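Local coordinates for protein putative metal-dependent hydrolase (Bacillus subtilis, PDB 6KNS) that is a putative hydrolase of the metallo-beta-lactamase fold that binds two zinc ions and calcium, and may act as a tRNA 3'-processing endoribonuclease, at residues 226-231 against 237-242; 159-164 against 215-220. One frame throughout, in Å; residues are numbered along the deposited sequence.

Contact 1. Residues 226-231 against 237-242. With CA (calcium ion), chain E.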
ATOM      1  N   ASN A 226      13.082 -24.195  -1.737  1.00 24.66           N
ATOM      2  CA  ASN A 226      12.641 -25.453  -1.161  1.00 24.62           C
ATOM      3  C   ASN A 226      11.173 -25.698  -1.385  1.00 24.25           C
ATOM      4  O   ASN A 226      10.785 -26.852  -1.449  1.00 24.48           O
ATOM      5  CB  ASN A 226      12.936 -25.567   0.330  1.00 24.76           C
ATOM      6  CG  ASN A 226      14.396 -25.833   0.624  1.00 26.20           C
ATOM      7  OD1 ASN A 226      15.145 -26.248  -0.242  1.00 24.94           O
ATOM      8  ND2 ASN A 226      14.800 -25.599   1.855  1.00 25.28           N
ATOM      9  N   LEU A 227      10.358 -24.642  -1.481  1.00 22.90           N
ATOM     10  CA  LEU A 227       8.919 -24.814  -1.749  1.00 23.13           C
ATOM     11  C   LEU A 227       8.710 -25.461  -3.111  1.00 23.65           C
ATOM     12  O   LEU A 227       7.893 -26.332  -3.263  1.00 24.07           O
ATOM     13  CB  LEU A 227       8.168 -23.473  -1.699  1.00 22.54           C
ATOM     14  CG  LEU A 227       8.194 -22.711  -0.358  1.00 21.19           C
ATOM     15  CD1 LEU A 227       7.703 -21.282  -0.514  1.00 19.01           C
ATOM     16  CD2 LEU A 227       7.377 -23.488   0.666  1.00 20.86           C
ATOM     17  N   ARG A 228       9.459 -25.014  -4.109  1.00 23.82           N
ATOM     18  CA  ARG A 228       9.449 -25.644  -5.407  1.00 24.65           C
ATOM     19  C   ARG A 228       9.909 -27.118  -5.373  1.00 25.75           C
ATOM     20  O   ARG A 228       9.262 -27.975  -5.986  1.00 25.25           O
ATOM     21  CB  ARG A 228      10.340 -24.872  -6.367  1.00 24.72           C
ATOM     22  CG  ARG A 228      10.417 -25.484  -7.719  1.00 27.00           C
ATOM     23  CD  ARG A 228      11.352 -24.712  -8.651  1.00 29.10           C
ATOM     24  NE  ARG A 228      11.576 -25.548  -9.810  1.00 31.01           N
ATOM     25  CZ  ARG A 228      12.375 -26.613  -9.854  1.00 32.67           C
ATOM     26  NH1 ARG A 228      13.127 -26.979  -8.802  1.00 34.36           N
ATOM     27  NH2 ARG A 228      12.432 -27.312 -10.976  1.00 32.02           N
ATOM     28  N   LYS A 229      11.010 -27.416  -4.681  1.00 25.42           N
ATOM     29  CA  LYS A 229      11.486 -28.804  -4.619  1.00 27.06           C
ATOM     30  C   LYS A 229      10.478 -29.736  -3.922  1.00 27.48           C
ATOM     31  O   LYS A 229      10.255 -30.894  -4.328  1.00 27.65           O
ATOM     32  CB  LYS A 229      12.807 -28.872  -3.869  1.00 27.85           C
ATOM     33  CG  LYS A 229      13.969 -28.201  -4.561  1.00 28.84           C
ATOM     34  CD  LYS A 229      15.275 -28.389  -3.763  1.00 28.78           C
ATOM     35  CE  LYS A 229      16.399 -27.592  -4.393  1.00 29.78           C
ATOM     36  NZ  LYS A 229      17.626 -27.691  -3.612  1.00 26.25           N
ATOM     37  N   GLU A 230       9.883 -29.221  -2.859  1.00 26.26           N
ATOM     38  CA  GLU A 230       8.871 -29.961  -2.102  1.00 27.31           C
ATOM     39  C   GLU A 230       7.652 -30.203  -2.976  1.00 27.18           C
ATOM     40  O   GLU A 230       7.117 -31.297  -2.981  1.00 27.41           O
ATOM     41  CB  GLU A 230       8.458 -29.158  -0.857  1.00 26.69           C
ATOM     42  CG  GLU A 230       9.517 -29.104   0.226  1.00 26.47           C
ATOM     43  CD  GLU A 230       9.349 -27.905   1.168  1.00 29.90           C
ATOM     44  OE1 GLU A 230       8.273 -27.246   1.198  1.00 28.71           O
ATOM     45  OE2 GLU A 230      10.313 -27.606   1.895  1.00 30.15           O
ATOM     46  N   ALA A 231       7.199 -29.175  -3.709  1.00 26.36           N
ATOM     47  CA  ALA A 231       6.025 -29.369  -4.564  1.00 26.82           C
ATOM     48  C   ALA A 231       6.312 -30.415  -5.651  1.00 28.27           C
ATOM     49  O   ALA A 231       5.436 -31.219  -5.989  1.00 28.57           O
ATOM     50  CB  ALA A 231       5.543 -28.068  -5.181  1.00 25.47           C
ATOM     51  N   GLY A 237       4.906 -31.958 -13.112  1.00 34.87           N
ATOM     52  CA  GLY A 237       5.054 -30.901 -14.106  1.00 33.98           C
ATOM     53  C   GLY A 237       5.970 -29.733 -13.665  1.00 32.27           C
ATOM     54  O   GLY A 237       6.711 -29.806 -12.679  1.00 31.37           O
ATOM     55  N   GLU A 238       5.905 -28.659 -14.423  1.00 30.67           N
ATOM     56  CA  GLU A 238       6.659 -27.464 -14.119  1.00 29.41           C
ATOM     57  C   GLU A 238       6.106 -26.725 -12.892  1.00 27.49           C
ATOM     58  O   GLU A 238       4.904 -26.484 -12.782  1.00 25.50           O
ATOM     59  CB  GLU A 238       6.627 -26.515 -15.318  1.00 29.36           C
ATOM     60  CG  GLU A 238       7.628 -25.360 -15.203  1.00 31.31           C
ATOM     61  CD  GLU A 238       7.467 -24.323 -16.314  1.00 32.27           C
ATOM     62  OE1 GLU A 238       6.678 -24.553 -17.259  1.00 36.52           O
ATOM     63  OE2 GLU A 238       8.094 -23.249 -16.221  1.00 34.19           O
ATOM     64  N   VAL A 239       7.022 -26.332 -12.006  1.00 26.79           N
ATOM     65  CA  VAL A 239       6.727 -25.555 -10.813  1.00 25.08           C
ATOM     66  C   VAL A 239       7.704 -24.357 -10.713  1.00 25.12           C
ATOM     67  O   VAL A 239       8.942 -24.538 -10.704  1.00 24.57           O
ATOM     68  CB  VAL A 239       6.853 -26.406  -9.512  1.00 24.49           C
ATOM     69  CG1 VAL A 239       6.420 -25.562  -8.276  1.00 23.98           C
ATOM     70  CG2 VAL A 239       6.026 -27.709  -9.601  1.00 25.51           C
ATOM     71  N   ASN A 240       7.129 -23.157 -10.604  1.00 23.89           N
ATOM     72  CA  ASN A 240       7.866 -21.925 -10.407  1.00 24.15           C
ATOM     73  C   ASN A 240       7.457 -21.223  -9.113  1.00 23.05           C
ATOM     74  O   ASN A 240       6.370 -21.432  -8.573  1.00 22.30           O
ATOM     75  CB  ASN A 240       7.628 -20.977 -11.590  1.00 24.15           C
ATOM     76  CG  ASN A 240       8.142 -21.564 -12.885  1.00 26.34           C
ATOM     77  OD1 ASN A 240       9.326 -21.774 -13.018  1.00 28.26           O
ATOM     78  ND2 ASN A 240       7.258 -21.862 -13.821  1.00 26.85           N
ATOM     79  N   ILE A 241       8.369 -20.391  -8.637  1.00 22.80           N
ATOM     80  CA  ILE A 241       8.151 -19.498  -7.502  1.00 21.32           C
ATOM     81  C   ILE A 241       7.788 -18.128  -8.080  1.00 21.03           C
ATOM     82  O   ILE A 241       8.493 -17.591  -8.920  1.00 21.32           O
ATOM     83  CB  ILE A 241       9.427 -19.372  -6.643  1.00 22.00           C
ATOM     84  CG1 ILE A 241       9.915 -20.767  -6.171  1.00 23.80           C
ATOM     85  CG2 ILE A 241       9.184 -18.478  -5.414  1.00 19.35           C
ATOM     86  CD1 ILE A 241       8.784 -21.590  -5.546  1.00 23.27           C
ATOM     87  N   ALA A 242       6.683 -17.568  -7.615  1.00 20.56           N
ATOM     88  CA  ALA A 242       6.219 -16.251  -8.016  1.00 20.68           C
ATOM     89  C   ALA A 242       7.241 -15.157  -7.619  1.00 20.06           C
ATOM     90  O   ALA A 242       7.891 -15.283  -6.601  1.00 19.89           O
ATOM     91  CB  ALA A 242       4.856 -15.962  -7.330  1.00 19.03           C
TER
HETATM   92 CA    CA E 301       7.421 -22.646 -18.631  1.00 37.25          CA
HETATM   93  O   HOH W   1       9.859 -27.113 -12.515  1.00 25.56           O
HETATM   94  O   HOH W   2       6.061 -20.880 -17.551  1.00 34.07           O
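Arg228, on the helix, packs its CB on Ile241 and runs its outer chain along Val239 of the strand, in the beta-alpha-beta unit that runs through strand 212-216, helix 225-231 and edge strand 238-241 of the metallo-beta-lactamase fold. The segment axes approach to 8.0 Å at 160°, so helix and strand run nearly antiparallel. Followed outward, Arg228 CB rests on the end of Ile241, at 3.7 Å from CD1. With CG anti to the backbone N (chi1 178°) and the chain extended as far as NE, the arginine passes the Val239 side chain, its CG 4.0 Å from Val239 CG1. CD then comes close to the Val239 carbonyl, and NE gives that oxygen a weak hydrogen bond, NE to Val239 O 3.0 Å, bent to 124° at the hydrogen. Val239 O lies at the edge of the guanidinium, near its plane. At the tip, NH2 donates to a water that also accepts from Val239 N, so the arginine addresses both the carbonyl and, through water, the N-H of one residue. Apart from this polar margin the contact is apolar: Ala231 CB meets Val239 CG1 at 4.1 Å, and Leu227 CB lies near Ile241 CD1. On the strand's other face Glu238 binds calcium through both carboxylate oxygens, OE1 at 2.5 Å, while its OE2 accepts from Asn240 ND2 at 2.9 Å, met from above the carboxylate plane.

Contact 2. Residues 159-164 against 215-220. With ZN (zinc ion), chain G; ZN (zinc ion), chain H.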
ATOM      1  N   THR A 159      -5.996 -19.808  -6.539  1.00 21.00           N
ATOM      2  CA  THR A 159      -6.591 -20.335  -5.318  1.00 20.94           C
ATOM      3  C   THR A 159      -6.999 -19.239  -4.333  1.00 21.34           C
ATOM      4  O   THR A 159      -7.680 -19.525  -3.351  1.00 22.17           O
ATOM      5  CB  THR A 159      -5.607 -21.254  -4.532  1.00 21.84           C
ATOM      6  OG1 THR A 159      -4.481 -20.472  -4.090  1.00 17.95           O
ATOM      7  CG2 THR A 159      -5.122 -22.421  -5.374  1.00 20.64           C
ATOM      8  N   ALA A 160      -6.565 -17.996  -4.543  1.00 20.39           N
ATOM      9  CA  ALA A 160      -6.617 -17.021  -3.481  1.00 20.32           C
ATOM     10  C   ALA A 160      -6.002 -17.688  -2.235  1.00 20.73           C
ATOM     11  O   ALA A 160      -5.041 -18.475  -2.353  1.00 21.15           O
ATOM     12  CB  ALA A 160      -8.045 -16.524  -3.238  1.00 19.25           C
ATOM     13  N   ASP A 161      -6.535 -17.383  -1.059  1.00 20.62           N
ATOM     14  CA  ASP A 161      -6.033 -17.950   0.182  1.00 20.91           C
ATOM     15  C   ASP A 161      -6.917 -19.069   0.634  1.00 21.72           C
ATOM     16  O   ASP A 161      -8.132 -18.900   0.704  1.00 22.58           O
ATOM     17  CB  ASP A 161      -6.078 -16.922   1.286  1.00 21.05           C
ATOM     18  CG  ASP A 161      -5.049 -15.822   1.116  1.00 20.90           C
ATOM     19  OD1 ASP A 161      -4.432 -15.636   0.033  1.00 21.80           O
ATOM     20  OD2 ASP A 161      -4.858 -15.172   2.129  1.00 17.04           O
ATOM     21  N   SER A 162      -6.320 -20.188   1.019  1.00 22.07           N
ATOM     22  CA  SER A 162      -7.105 -21.315   1.541  1.00 22.74           C
ATOM     23  C   SER A 162      -6.216 -22.337   2.226  1.00 23.30           C
ATOM     24  O   SER A 162      -5.048 -22.489   1.865  1.00 23.42           O
ATOM     25  CB  SER A 162      -7.818 -22.001   0.383  1.00 23.30           C
ATOM     26  OG  SER A 162      -8.767 -22.956   0.829  1.00 22.28           O
ATOM     27  N   SER A 163      -6.758 -23.039   3.208  1.00 24.58           N
ATOM     28  CA  SER A 163      -6.198 -24.338   3.587  1.00 25.75           C
ATOM     29  C   SER A 163      -6.763 -25.382   2.616  1.00 26.32           C
ATOM     30  O   SER A 163      -7.672 -25.100   1.813  1.00 25.57           O
ATOM     31  CB  SER A 163      -6.547 -24.720   5.041  1.00 26.61           C
ATOM     32  OG  SER A 163      -7.949 -24.835   5.234  1.00 28.66           O
ATOM     33  N   TYR A 164      -6.225 -26.586   2.693  1.00 27.01           N
ATOM     34  CA  TYR A 164      -6.444 -27.581   1.643  1.00 27.35           C
ATOM     35  C   TYR A 164      -7.915 -28.041   1.606  1.00 27.86           C
ATOM     36  O   TYR A 164      -8.530 -28.183   2.656  1.00 27.66           O
ATOM     37  CB  TYR A 164      -5.489 -28.804   1.809  1.00 28.19           C
ATOM     38  CG  TYR A 164      -5.867 -29.896   0.822  1.00 29.33           C
ATOM     39  CD1 TYR A 164      -5.455 -29.833  -0.508  1.00 29.48           C
ATOM     40  CD2 TYR A 164      -6.726 -30.902   1.189  1.00 30.65           C
ATOM     41  CE1 TYR A 164      -5.854 -30.788  -1.423  1.00 30.91           C
ATOM     42  CE2 TYR A 164      -7.140 -31.857   0.283  1.00 33.37           C
ATOM     43  CZ  TYR A 164      -6.711 -31.787  -1.021  1.00 32.90           C
ATOM     44  OH  TYR A 164      -7.131 -32.749  -1.900  1.00 35.93           O
ATOM     45  N   LEU A 215       3.777 -21.011  -7.372  1.00 20.65           N
ATOM     46  CA  LEU A 215       3.626 -20.898  -5.953  1.00 20.61           C
ATOM     47  C   LEU A 215       3.739 -19.441  -5.542  1.00 20.26           C
ATOM     48  O   LEU A 215       4.678 -18.756  -5.920  1.00 21.10           O
ATOM     49  CB  LEU A 215       4.709 -21.744  -5.267  1.00 20.92           C
ATOM     50  CG  LEU A 215       4.730 -23.236  -5.657  1.00 21.63           C
ATOM     51  CD1 LEU A 215       5.922 -23.962  -4.974  1.00 21.61           C
ATOM     52  CD2 LEU A 215       3.405 -23.943  -5.320  1.00 20.63           C
ATOM     53  N   THR A 216       2.805 -18.970  -4.731  1.00 20.63           N
ATOM     54  CA  THR A 216       2.762 -17.570  -4.351  1.00 19.40           C
ATOM     55  C   THR A 216       2.286 -17.396  -2.879  1.00 19.52           C
ATOM     56  O   THR A 216       2.197 -18.368  -2.101  1.00 19.52           O
ATOM     57  CB  THR A 216       1.890 -16.811  -5.383  1.00 19.74           C
ATOM     58  OG1 THR A 216       1.982 -15.401  -5.150  1.00 19.61           O
ATOM     59  CG2 THR A 216       0.403 -17.257  -5.324  1.00 20.07           C
ATOM     60  N   HIS A 217       2.028 -16.157  -2.486  1.00 19.25           N
ATOM     61  CA  HIS A 217       1.633 -15.825  -1.113  1.00 18.46           C
ATOM     62  C   HIS A 217       2.701 -16.320  -0.156  1.00 19.35           C
ATOM     63  O   HIS A 217       2.421 -16.995   0.825  1.00 20.29           O
ATOM     64  CB  HIS A 217       0.284 -16.424  -0.781  1.00 18.52           C
ATOM     65  CG  HIS A 217      -0.493 -15.643   0.217  1.00 19.34           C
ATOM     66  ND1 HIS A 217      -0.341 -15.813   1.577  1.00 17.42           N
ATOM     67  CD2 HIS A 217      -1.403 -14.645   0.050  1.00 18.04           C
ATOM     68  CE1 HIS A 217      -1.160 -14.986   2.207  1.00 19.71           C
ATOM     69  NE2 HIS A 217      -1.812 -14.263   1.303  1.00 21.36           N
ATOM     70  N   LEU A 218       3.927 -15.918  -0.459  1.00 19.35           N
ATOM     71  CA  LEU A 218       5.137 -16.534   0.065  1.00 19.12           C
ATOM     72  C   LEU A 218       5.430 -16.122   1.504  1.00 19.65           C
ATOM     73  O   LEU A 218       5.042 -15.034   1.931  1.00 18.28           O
ATOM     74  CB  LEU A 218       6.324 -16.144  -0.815  1.00 18.25           C
ATOM     75  CG  LEU A 218       6.217 -16.527  -2.277  1.00 18.37           C
ATOM     76  CD1 LEU A 218       7.429 -15.903  -3.088  1.00 18.47           C
ATOM     77  CD2 LEU A 218       6.112 -18.054  -2.399  1.00 18.44           C
ATOM     78  N   PRO A 219       6.130 -16.994   2.252  1.00 20.13           N
ATOM     79  CA  PRO A 219       6.481 -16.704   3.644  1.00 20.82           C
ATOM     80  C   PRO A 219       7.716 -15.807   3.760  1.00 21.46           C
ATOM     81  O   PRO A 219       8.409 -15.599   2.791  1.00 21.19           O
ATOM     82  CB  PRO A 219       6.795 -18.084   4.219  1.00 21.90           C
ATOM     83  CG  PRO A 219       7.278 -18.887   3.042  1.00 20.88           C
ATOM     84  CD  PRO A 219       6.483 -18.367   1.859  1.00 20.47           C
ATOM     85  N   HIS A 220       7.963 -15.277   4.951  1.00 22.51           N
ATOM     86  CA  HIS A 220       9.077 -14.384   5.209  1.00 23.51           C
ATOM     87  C   HIS A 220      10.202 -15.102   5.981  1.00 24.66           C
ATOM     88  O   HIS A 220      10.914 -14.475   6.755  1.00 26.56           O
ATOM     89  CB  HIS A 220       8.563 -13.154   6.006  1.00 23.16           C
ATOM     90  CG  HIS A 220       7.523 -12.375   5.256  1.00 23.13           C
ATOM     91  ND1 HIS A 220       7.834 -11.266   4.500  1.00 23.85           N
ATOM     92  CD2 HIS A 220       6.201 -12.590   5.076  1.00 22.04           C
ATOM     93  CE1 HIS A 220       6.744 -10.813   3.910  1.00 23.32           C
ATOM     94  NE2 HIS A 220       5.732 -11.587   4.253  1.00 22.01           N
TER
HETATM   95 ZN    ZN G 303      -3.576 -13.325   1.975  1.00 29.88          ZN
HETATM   96 ZN    ZN H 304      -6.193 -13.942   3.645  1.00 24.88          ZN
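Asp161 and His217 meet at the dinuclear zinc centre of the metallo-beta-lactamase fold, one on the loop after strand 155-158 and the other just beyond strand 212-216. The tight part is confined to these two side chains and the metals. Asp161 OD2 bridges the zinc ions, 2.4 Å from the zinc of chain H, and His217 NE2 binds the zinc of chain G at 2.1 Å. Carboxylate and imidazole planes stand 85° apart. With CG roughly anti to the backbone N (chi1 -151°), the His217 ring turns NE2 to the zinc. No hydrogen bond joins the pair; the shared metal does. Asp69 and His70 complete the chain G zinc site, while His65, His67 and His140 complete that of chain H. Away from the metals the contact is sparse: nearly all of the 81 Å² buried belongs to Asp161 and His217, whose CA atoms, the closest pair, are still 8.1 Å apart. Thr159 and Ser162 instead make hydrogen bonds within residues 159-164, and Tyr164 and His220, both partly exposed, lie at the far ends. Back at the centre, Asp161 OD1, the oxygen not bound to zinc, approaches His217 CD2 obliquely at 3.2 Å.

Contact 2 closes along the chain before contact 1 opens, and their centres lie 13 Å apart on the same side of the chain's centre. Strand 212-216 connects them: it leads into the turn carrying His217, then helix 225-231 follows and the chain returns as strand 238-241, its parallel neighbour at the sheet edge. Probable backbone hydrogen bonds join the two strands, Ala242 N to Leu215 O and Asn240 O to Leu215 N, both 2.9 Å. Leu227 O also packs on Leu215 CD1, bringing the helix against the same strand. The segment bearing His217 therefore emerges from a strand that pairs with strand 238-241 and is packed against by helix 225-231.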